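Local coordinates for protein 2-Keto-3-deoxy-(6-phospho-)gluconate aldolase (Thermoproteus tenax, PDB 2R91) that is an aldolase of the dihydrodipicolinate synthetase family with a TIM-barrel fold, found as an assembly of four chains, at residues 181-186 with 210-215; 157-162 with 186-191; 7-10 with 15-18; 20-25 with 61-66. All coordinates share one frame; numbering follows the deposited sequence.

Interaction 1: residues 181-186 with 210-215; sequences LVFASF and DAVAAG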
# COMPACT_ATOMS: atom_id res chain seq x y z
N LEU A 181 -21.10 -1.01 2.96
CA LEU A 181 -21.29 -1.28 4.40
C LEU A 181 -22.58 -0.71 5.02
O LEU A 181 -22.69 -0.59 6.25
CB LEU A 181 -20.07 -0.82 5.22
CG LEU A 181 -18.75 -1.57 4.99
CD1 LEU A 181 -17.57 -0.89 5.70
CD2 LEU A 181 -18.92 -3.06 5.45
N VAL A 182 -23.57 -0.35 4.20
CA VAL A 182 -24.83 0.19 4.75
C VAL A 182 -25.54 -0.81 5.67
O VAL A 182 -25.88 -0.53 6.82
CB VAL A 182 -25.77 0.65 3.62
CG1 VAL A 182 -27.16 0.99 4.17
CG2 VAL A 182 -25.15 1.91 2.89
N PHE A 183 -25.79 -1.99 5.12
CA PHE A 183 -26.33 -3.10 5.90
C PHE A 183 -25.53 -3.33 7.18
O PHE A 183 -26.07 -3.26 8.28
CB PHE A 183 -26.39 -4.34 4.98
CG PHE A 183 -26.43 -5.66 5.69
CD1 PHE A 183 -27.29 -5.88 6.76
CD2 PHE A 183 -25.64 -6.71 5.23
CE1 PHE A 183 -27.32 -7.13 7.41
CE2 PHE A 183 -25.67 -7.97 5.86
CZ PHE A 183 -26.50 -8.19 6.92
N ALA A 184 -24.23 -3.57 7.05
CA ALA A 184 -23.38 -3.84 8.19
C ALA A 184 -23.39 -2.72 9.25
O ALA A 184 -23.43 -2.99 10.46
CB ALA A 184 -21.96 -4.12 7.73
N SER A 185 -23.35 -1.47 8.80
CA SER A 185 -23.44 -0.32 9.75
C SER A 185 -24.71 -0.33 10.60
O SER A 185 -24.67 -0.09 11.79
CB SER A 185 -23.38 1.00 8.95
OG SER A 185 -22.16 1.10 8.26
N PHE A 186 -25.87 -0.54 9.98
CA PHE A 186 -27.11 -0.65 10.77
C PHE A 186 -27.09 -1.87 11.71
O PHE A 186 -27.49 -1.79 12.89
CB PHE A 186 -28.31 -0.68 9.85
CG PHE A 186 -28.54 0.63 9.11
CD1 PHE A 186 -28.50 1.86 9.79
CD2 PHE A 186 -28.83 0.63 7.76
CE1 PHE A 186 -28.73 3.08 9.08
CE2 PHE A 186 -29.05 1.82 7.05
CZ PHE A 186 -29.00 3.04 7.73
N ASP A 210 -34.95 -0.55 7.55
CA ASP A 210 -36.22 -1.18 7.98
C ASP A 210 -36.04 -2.68 8.20
O ASP A 210 -36.50 -3.25 9.19
CB ASP A 210 -37.28 -0.99 6.90
CG ASP A 210 -37.86 0.42 6.88
OD1 ASP A 210 -37.58 1.20 7.81
OD2 ASP A 210 -38.59 0.75 5.92
N ALA A 211 -35.35 -3.31 7.26
CA ALA A 211 -35.17 -4.74 7.32
C ALA A 211 -34.32 -5.11 8.51
O ALA A 211 -34.65 -6.03 9.24
CB ALA A 211 -34.56 -5.28 6.00
N VAL A 212 -33.21 -4.42 8.71
CA VAL A 212 -32.37 -4.70 9.87
C VAL A 212 -33.16 -4.52 11.18
O VAL A 212 -33.06 -5.34 12.09
CB VAL A 212 -31.05 -3.85 9.87
CG1 VAL A 212 -30.32 -4.01 11.18
CG2 VAL A 212 -30.14 -4.25 8.70
N ALA A 213 -33.94 -3.44 11.28
CA ALA A 213 -34.73 -3.17 12.50
C ALA A 213 -35.81 -4.23 12.77
O ALA A 213 -36.13 -4.50 13.92
CB ALA A 213 -35.36 -1.79 12.43
N ALA A 214 -36.40 -4.78 11.71
CA ALA A 214 -37.36 -5.90 11.82
C ALA A 214 -36.71 -7.26 12.14
O ALA A 214 -37.41 -8.25 12.37
CB ALA A 214 -38.19 -6.01 10.56
N GLY A 215 -35.38 -7.32 12.13
CA GLY A 215 -34.65 -8.58 12.29
C GLY A 215 -34.55 -9.39 11.01
O GLY A 215 -34.10 -10.54 11.02
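F186 and V212 mark the closest backbone approach here, with F186 CA 6.7 Å from V212 CA where helix 182-187 runs past the last turns of helix 202-213. V212 carries the whole of its side of the contact, and its two methyls have separate jobs. CG1, anti to the backbone N (chi1 171°), lies on the main chain of the other helix, where V212 CG1 is 3.9 Å from F186 C. CG2 turns to F183 and meets the ring at its edge, in the ring plane, with V212 CG2 3.8 Å from F183 CD1; the two side chains cross at about a right angle. F183 does not start out facing V212, but its chi1 of 158° swings the ring over until it arrives. F186 does the reverse: its CB faces V212, with F186 CB 4.1 Å from V212 CG1, and the ring then turns off toward R209 and M1. Helix 217-237 covers V212 with A220 and F183 with I217 and Q224, while V188 of the second subunit packs on F183. Helices 182-187 and 202-213 follow the seventh and eighth strands of the TIM barrel. Helix 182-187 begins at the N-cap L181, whose O takes both S185 N and S185 OG from opposite faces of its plane, with S185 OG 2.7 Å from L181 O. The other helix closes in a Schellman motif at G215. No hydrogen bond crosses the contact, so these two segments meet through apolar packing of V212 on F183 and F186.

Interaction 2: residues 157-162 with 186-191; sequences ESLAHT and FAVRLD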
# COMPACT_ATOMS: atom_id res chain seq x y z
N GLU A 157 -13.47 1.10 4.08
CA GLU A 157 -13.91 -0.29 3.94
C GLU A 157 -13.74 -1.09 5.23
O GLU A 157 -14.34 -2.16 5.37
CB GLU A 157 -13.16 -1.01 2.80
CG GLU A 157 -13.41 -0.47 1.40
CD GLU A 157 -14.85 -0.64 0.88
OE1 GLU A 157 -15.57 -1.64 1.21
OE2 GLU A 157 -15.25 0.25 0.09
N SER A 158 -12.93 -0.59 6.16
CA SER A 158 -12.74 -1.31 7.42
C SER A 158 -13.80 -0.93 8.49
O SER A 158 -13.72 0.12 9.12
CB SER A 158 -11.32 -1.08 7.93
OG SER A 158 -11.18 -1.52 9.26
N LEU A 159 -14.81 -1.79 8.67
CA LEU A 159 -15.86 -1.50 9.65
C LEU A 159 -15.29 -1.39 11.07
O LEU A 159 -15.76 -0.60 11.88
CB LEU A 159 -16.96 -2.57 9.59
CG LEU A 159 -18.22 -2.25 10.39
CD1 LEU A 159 -18.89 -0.94 9.86
CD2 LEU A 159 -19.24 -3.46 10.29
N ALA A 160 -14.26 -2.19 11.36
CA ALA A 160 -13.63 -2.13 12.69
C ALA A 160 -12.99 -0.75 12.94
O ALA A 160 -13.03 -0.25 14.02
CB ALA A 160 -12.58 -3.21 12.82
N HIS A 161 -12.38 -0.18 11.92
CA HIS A 161 -11.78 1.17 12.04
C HIS A 161 -12.89 2.15 12.47
O HIS A 161 -12.72 2.97 13.39
CB HIS A 161 -11.15 1.53 10.67
CG HIS A 161 -10.36 2.81 10.68
ND1 HIS A 161 -10.97 4.05 10.57
CD2 HIS A 161 -9.03 3.05 10.81
CE1 HIS A 161 -10.04 5.00 10.62
NE2 HIS A 161 -8.86 4.42 10.76
N THR A 162 -14.05 2.05 11.83
CA THR A 162 -15.18 2.93 12.15
C THR A 162 -15.72 2.68 13.56
O THR A 162 -15.95 3.64 14.34
CB THR A 162 -16.32 2.80 11.12
OG1 THR A 162 -15.78 2.96 9.82
CG2 THR A 162 -17.42 3.86 11.34
N PHE A 186 -25.87 -0.54 9.98
CA PHE A 186 -27.11 -0.65 10.77
C PHE A 186 -27.09 -1.87 11.71
O PHE A 186 -27.49 -1.79 12.89
CB PHE A 186 -28.31 -0.68 9.85
CG PHE A 186 -28.54 0.63 9.11
CD1 PHE A 186 -28.50 1.86 9.79
CD2 PHE A 186 -28.83 0.63 7.76
CE1 PHE A 186 -28.73 3.08 9.08
CE2 PHE A 186 -29.05 1.82 7.05
CZ PHE A 186 -29.00 3.04 7.73
N ALA A 187 -26.59 -2.98 11.19
CA ALA A 187 -26.47 -4.23 11.98
C ALA A 187 -25.63 -4.07 13.25
O ALA A 187 -25.93 -4.65 14.32
CB ALA A 187 -25.90 -5.32 11.10
N VAL A 188 -24.56 -3.28 13.16
CA VAL A 188 -23.72 -3.10 14.34
C VAL A 188 -24.13 -1.86 15.13
O VAL A 188 -23.50 -1.52 16.13
CB VAL A 188 -22.19 -3.08 14.03
CG1 VAL A 188 -21.72 -4.39 13.38
CG2 VAL A 188 -21.79 -1.83 13.18
N ARG A 189 -25.21 -1.22 14.70
CA ARG A 189 -25.72 -0.01 15.36
C ARG A 189 -24.71 1.14 15.47
O ARG A 189 -24.48 1.71 16.55
CB ARG A 189 -26.38 -0.32 16.74
CG ARG A 189 -27.46 -1.38 16.61
CD ARG A 189 -28.46 -1.37 17.76
NE ARG A 189 -29.56 -2.29 17.47
CZ ARG A 189 -30.39 -2.80 18.39
NH1 ARG A 189 -30.26 -2.48 19.68
NH2 ARG A 189 -31.36 -3.64 18.01
N LEU A 190 -24.09 1.47 14.34
CA LEU A 190 -23.44 2.77 14.20
C LEU A 190 -24.58 3.79 14.31
O LEU A 190 -25.75 3.43 14.25
CB LEU A 190 -22.73 2.88 12.85
CG LEU A 190 -21.49 1.99 12.70
CD1 LEU A 190 -20.82 2.38 11.40
CD2 LEU A 190 -20.53 2.20 13.88
N ASP A 191 -24.24 5.08 14.44
CA ASP A 191 -25.30 6.07 14.51
C ASP A 191 -25.99 6.27 13.16
O ASP A 191 -27.05 6.86 13.09
CB ASP A 191 -24.73 7.36 15.04
CG ASP A 191 -24.26 7.20 16.44
OD1 ASP A 191 -25.13 7.18 17.33
OD2 ASP A 191 -23.06 6.99 16.65
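L159 has its CG trans to the main-chain N (chi1 -170°), and with chi2 at 61° its two methyls part, one toward V188 and one toward L190. L159 CD2 meets V188 tip to tip, 4.1 Å from V188 CG1 and nearly as close to CG2. L159 CD1 lies 4.1 Å from L190 CD1, the two leucines sliding past each other in opposite directions. One turn on, T162 sends its methyl the same way, and T162 CG2 touches L190 CD1 at 3.7 Å, crossing at about a right angle. The sixth outer helix of the TIM barrel, 159-168, thus packs on the turn that takes helix 182-187 into strand 192-193. Helix 159-168 starts at the N-cap S158, with H161 N giving a 3.2 Å bond to S158 OG; helix 182-187 stops in a Schellman motif at R189, R189 N bonding F186 O. T162 keeps its polar end apart from the apolar patch, its OG1 bonded to D154 and N176. L159 also packs on L159 of the second subunit, and R189 forms a salt bridge with E218 of that same subunit.

Interaction 3: residues 7-10 with 15-18; sequences VITT and RLDP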
# COMPACT_ATOMS: atom_id res chain seq x y z
N VAL A 7 -24.62 14.79 -0.51
CA VAL A 7 -25.37 15.20 -1.68
C VAL A 7 -24.47 15.67 -2.81
O VAL A 7 -23.42 16.28 -2.58
CB VAL A 7 -26.42 16.27 -1.28
CG1 VAL A 7 -25.72 17.61 -0.90
CG2 VAL A 7 -27.47 16.44 -2.38
N ILE A 8 -24.87 15.35 -4.05
CA ILE A 8 -24.16 15.85 -5.22
C ILE A 8 -24.32 17.38 -5.33
O ILE A 8 -25.34 17.93 -4.95
CB ILE A 8 -24.66 15.20 -6.54
CG1 ILE A 8 -26.19 15.28 -6.64
CG2 ILE A 8 -24.16 13.72 -6.65
CD1 ILE A 8 -26.78 14.85 -7.99
N THR A 9 -23.31 18.02 -5.91
CA THR A 9 -23.35 19.42 -6.23
C THR A 9 -23.75 19.53 -7.72
O THR A 9 -23.04 19.08 -8.60
CB THR A 9 -21.98 20.03 -5.97
OG1 THR A 9 -21.63 19.88 -4.58
CG2 THR A 9 -21.96 21.50 -6.36
N THR A 10 -24.91 20.14 -7.98
CA THR A 10 -25.54 20.09 -9.29
C THR A 10 -25.14 21.31 -10.15
O THR A 10 -25.75 22.37 -10.01
CB THR A 10 -27.08 20.07 -9.17
OG1 THR A 10 -27.49 21.18 -8.34
CG2 THR A 10 -27.63 18.77 -8.49
N ARG A 15 -22.10 26.64 -13.91
CA ARG A 15 -22.30 27.16 -12.57
C ARG A 15 -23.20 26.24 -11.76
O ARG A 15 -23.88 25.39 -12.33
CB ARG A 15 -22.92 28.57 -12.65
CG ARG A 15 -24.23 28.63 -13.43
CD ARG A 15 -24.80 30.06 -13.53
NE ARG A 15 -23.81 31.03 -14.02
CZ ARG A 15 -24.04 32.34 -14.18
NH1 ARG A 15 -25.23 32.87 -13.90
NH2 ARG A 15 -23.06 33.13 -14.63
N LEU A 16 -23.21 26.42 -10.44
CA LEU A 16 -24.18 25.75 -9.58
C LEU A 16 -25.60 26.12 -9.92
O LEU A 16 -25.94 27.32 -10.04
CB LEU A 16 -23.95 26.08 -8.11
CG LEU A 16 -22.51 25.91 -7.63
CD1 LEU A 16 -22.37 26.35 -6.20
CD2 LEU A 16 -22.08 24.45 -7.76
N ASP A 17 -26.46 25.12 -10.04
CA ASP A 17 -27.86 25.35 -10.30
C ASP A 17 -28.65 25.00 -9.04
O ASP A 17 -28.82 23.82 -8.72
CB ASP A 17 -28.29 24.53 -11.51
CG ASP A 17 -29.72 24.80 -11.92
OD1 ASP A 17 -30.59 24.99 -11.06
OD2 ASP A 17 -29.98 24.78 -13.14
N PRO A 18 -29.13 26.02 -8.31
CA PRO A 18 -29.78 25.77 -7.03
C PRO A 18 -31.20 25.24 -7.21
O PRO A 18 -31.75 24.66 -6.29
CB PRO A 18 -29.78 27.15 -6.35
CG PRO A 18 -29.73 28.13 -7.47
CD PRO A 18 -29.07 27.47 -8.63
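A small beta-hairpin, strands 11-12 and 15-16, sits between the first barrel strand and helix 18-30, and T10 and D17 join the two arms of the hairpin at its base. Two hydrogen bonds run between this one pair of residues. D17 N gives a nearly straight bond to T10 O, at 2.8 Å with an N-H...O angle of 169°. In return T10 OG1 donates to D17 O at 3.0 Å, tilted 25° from the carbonyl plane. The second bond depends on the side-chain rotation of T10: chi1 of 53° puts OG1 between the backbone N and the carbonyl carbon, where it looks across at D17. The side chain of T10 also packs against F21.

Beside the polar pair lies an apolar one. T9 CG2 touches L16 CD2 as the two side chains cross obliquely; the modelled separation is shorter than a normal carbon-carbon contact, and its exact closeness is doubtful. L16 leaves its backbone without facing segment 7-10, and its end comes nearer; it also touches E52 and E55 of helix 50-63. In the barrel this is the connection from strand 2-6 into the first outer helix. D17, between strand 15-16 and helix 18-30, bonds back to T10 and is also the N-cap of the helix, its OD1 bonded to L20 N. The hydroxyl of T9 is taken up by a hydrogen bond with G43 O, and T9 O is bonded by Y244 OH, tying the segment 7-10 to helix 239-251.

Interaction 4: residues 20-25 with 61-66; sequences LFANHV and TSAARR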
# COMPACT_ATOMS: atom_id res chain seq x y z
N LEU A 20 -32.06 22.87 -9.60
CA LEU A 20 -31.79 21.41 -9.68
C LEU A 20 -31.46 20.86 -8.28
O LEU A 20 -32.00 19.84 -7.87
CB LEU A 20 -30.66 21.11 -10.65
CG LEU A 20 -30.91 21.37 -12.12
CD1 LEU A 20 -29.66 21.01 -12.91
CD2 LEU A 20 -32.16 20.58 -12.62
N PHE A 21 -30.62 21.57 -7.53
CA PHE A 21 -30.18 21.12 -6.21
C PHE A 21 -31.33 20.98 -5.21
O PHE A 21 -31.44 19.98 -4.49
CB PHE A 21 -29.10 22.06 -5.67
CG PHE A 21 -28.50 21.64 -4.37
CD1 PHE A 21 -27.46 20.71 -4.34
CD2 PHE A 21 -28.96 22.16 -3.17
CE1 PHE A 21 -26.90 20.30 -3.14
CE2 PHE A 21 -28.41 21.76 -1.96
CZ PHE A 21 -27.36 20.82 -1.95
N ALA A 22 -32.20 21.99 -5.17
CA ALA A 22 -33.34 22.01 -4.26
C ALA A 22 -34.34 20.93 -4.58
O ALA A 22 -34.88 20.34 -3.67
CB ALA A 22 -34.07 23.41 -4.32
N ASN A 23 -34.64 20.72 -5.86
CA ASN A 23 -35.56 19.67 -6.25
C ASN A 23 -35.01 18.33 -5.78
O ASN A 23 -35.73 17.54 -5.17
CB ASN A 23 -35.72 19.65 -7.78
CG ASN A 23 -36.58 18.48 -8.27
OD1 ASN A 23 -37.80 18.48 -8.10
ND2 ASN A 23 -35.94 17.48 -8.90
N HIS A 24 -33.72 18.10 -6.04
CA HIS A 24 -33.05 16.83 -5.66
C HIS A 24 -33.07 16.64 -4.15
O HIS A 24 -33.49 15.62 -3.65
CB HIS A 24 -31.60 16.83 -6.18
CG HIS A 24 -30.81 15.60 -5.79
ND1 HIS A 24 -31.22 14.33 -6.11
CD2 HIS A 24 -29.64 15.47 -5.11
CE1 HIS A 24 -30.33 13.45 -5.65
NE2 HIS A 24 -29.37 14.12 -5.04
N VAL A 25 -32.65 17.65 -3.39
CA VAL A 25 -32.68 17.53 -1.93
C VAL A 25 -34.08 17.23 -1.37
O VAL A 25 -34.26 16.40 -0.47
CB VAL A 25 -32.09 18.76 -1.25
CG1 VAL A 25 -32.46 18.77 0.23
CG2 VAL A 25 -30.54 18.81 -1.44
N THR A 61 -29.24 24.48 3.35
CA THR A 61 -30.00 24.93 4.52
C THR A 61 -31.39 25.50 4.16
O THR A 61 -32.30 25.47 4.98
CB THR A 61 -29.23 25.93 5.43
OG1 THR A 61 -28.84 27.09 4.68
CG2 THR A 61 -27.98 25.26 6.04
N SER A 62 -31.60 26.00 2.96
CA SER A 62 -32.95 26.40 2.64
C SER A 62 -33.82 25.22 2.13
O SER A 62 -35.05 25.29 2.18
CB SER A 62 -33.00 27.66 1.78
OG SER A 62 -32.48 27.44 0.49
N ALA A 63 -33.20 24.11 1.74
CA ALA A 63 -33.96 22.93 1.25
C ALA A 63 -34.18 21.84 2.31
O ALA A 63 -35.13 21.04 2.21
CB ALA A 63 -33.30 22.34 -0.02
N ALA A 64 -33.34 21.79 3.34
CA ALA A 64 -33.41 20.70 4.30
C ALA A 64 -33.35 21.24 5.70
O ALA A 64 -32.62 22.19 5.97
CB ALA A 64 -32.23 19.71 4.09
N ARG A 65 -34.04 20.59 6.62
CA ARG A 65 -34.01 21.04 8.02
C ARG A 65 -32.77 20.64 8.77
O ARG A 65 -32.44 21.27 9.75
CB ARG A 65 -35.21 20.50 8.78
CG ARG A 65 -36.49 20.67 8.00
CD ARG A 65 -37.26 21.89 8.44
NE ARG A 65 -38.15 21.53 9.53
CZ ARG A 65 -39.47 21.44 9.44
NH1 ARG A 65 -40.09 21.70 8.29
NH2 ARG A 65 -40.19 21.10 10.51
N ARG A 66 -32.09 19.57 8.32
CA ARG A 66 -30.89 19.08 9.01
C ARG A 66 -29.71 19.00 8.03
O ARG A 66 -29.73 18.21 7.08
CB ARG A 66 -31.13 17.70 9.63
CG ARG A 66 -32.29 17.65 10.63
CD ARG A 66 -32.38 16.31 11.37
NE ARG A 66 -31.14 16.05 12.07
CZ ARG A 66 -30.77 14.89 12.57
NH1 ARG A 66 -31.58 13.84 12.46
NH2 ARG A 66 -29.59 14.78 13.18
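V25 and A63 form the tight part of this contact, with V25 CG1 3.7 Å from A63 CB. A63 CB is also 4.0 Å from V25 CB, so it rests on the branch point of the valine as well as on one prong. That same V25 CG1 reaches A64 CB at 4.0 Å, so one methyl touches both successive alanines at the end of helix 50-63. Chi1 of 165° sends CG1 anti to the backbone N and out across the gap, while CG2 goes to its own helix and lies over one face of the F21 ring, 3.6 Å above the plane and offset toward the rim. On the barrel side, V36 of strand 35-38 packs on V25 and A64, and F21 leans on L56, A59 and A60 of helix 50-63.

Packing thins out at A22. The backbones are close there, with A22 CA 5.6 Å from A63 CA, but the two methyls barely meet, A22 CB lying 4.5 Å from A63 CB. A22 and A63 are both partly exposed, and N23, whose CB points away from segment 61-66, is exposed. Farther along, R66 forms salt bridges with E2 and E92.

The helices are the first two of the barrel's outer ring, 18-30 and 50-63, meeting where the second one ends. Small alanine side chains let the backbones approach closely, and with no hydrogen bond between the two segments, their contact is apolar packing, centred on V25 CG1.

The four contacts form two pairs on the barrel. Interactions 1 and 2 have centres 11 Å apart, share F186 and helix 182-187, and are joined by a probable hydrogen bond from L190 N to S185 O (3.0 Å); A184 CB also packs on L159 CD2 at 3.8 Å. Both touch the second subunit. Interactions 3 and 4 are 10 Å apart between centres and meet mainly at F21, whose CB lies 3.2 Å from T10 OG1, and also where V7 packs on H24; strand 15-16 is followed by helix 18-30. No other chain touches this second pair. Interaction 3 lies about 30 Å, between centres, from interactions 1 and 2, on the opposite side of the chain's centre.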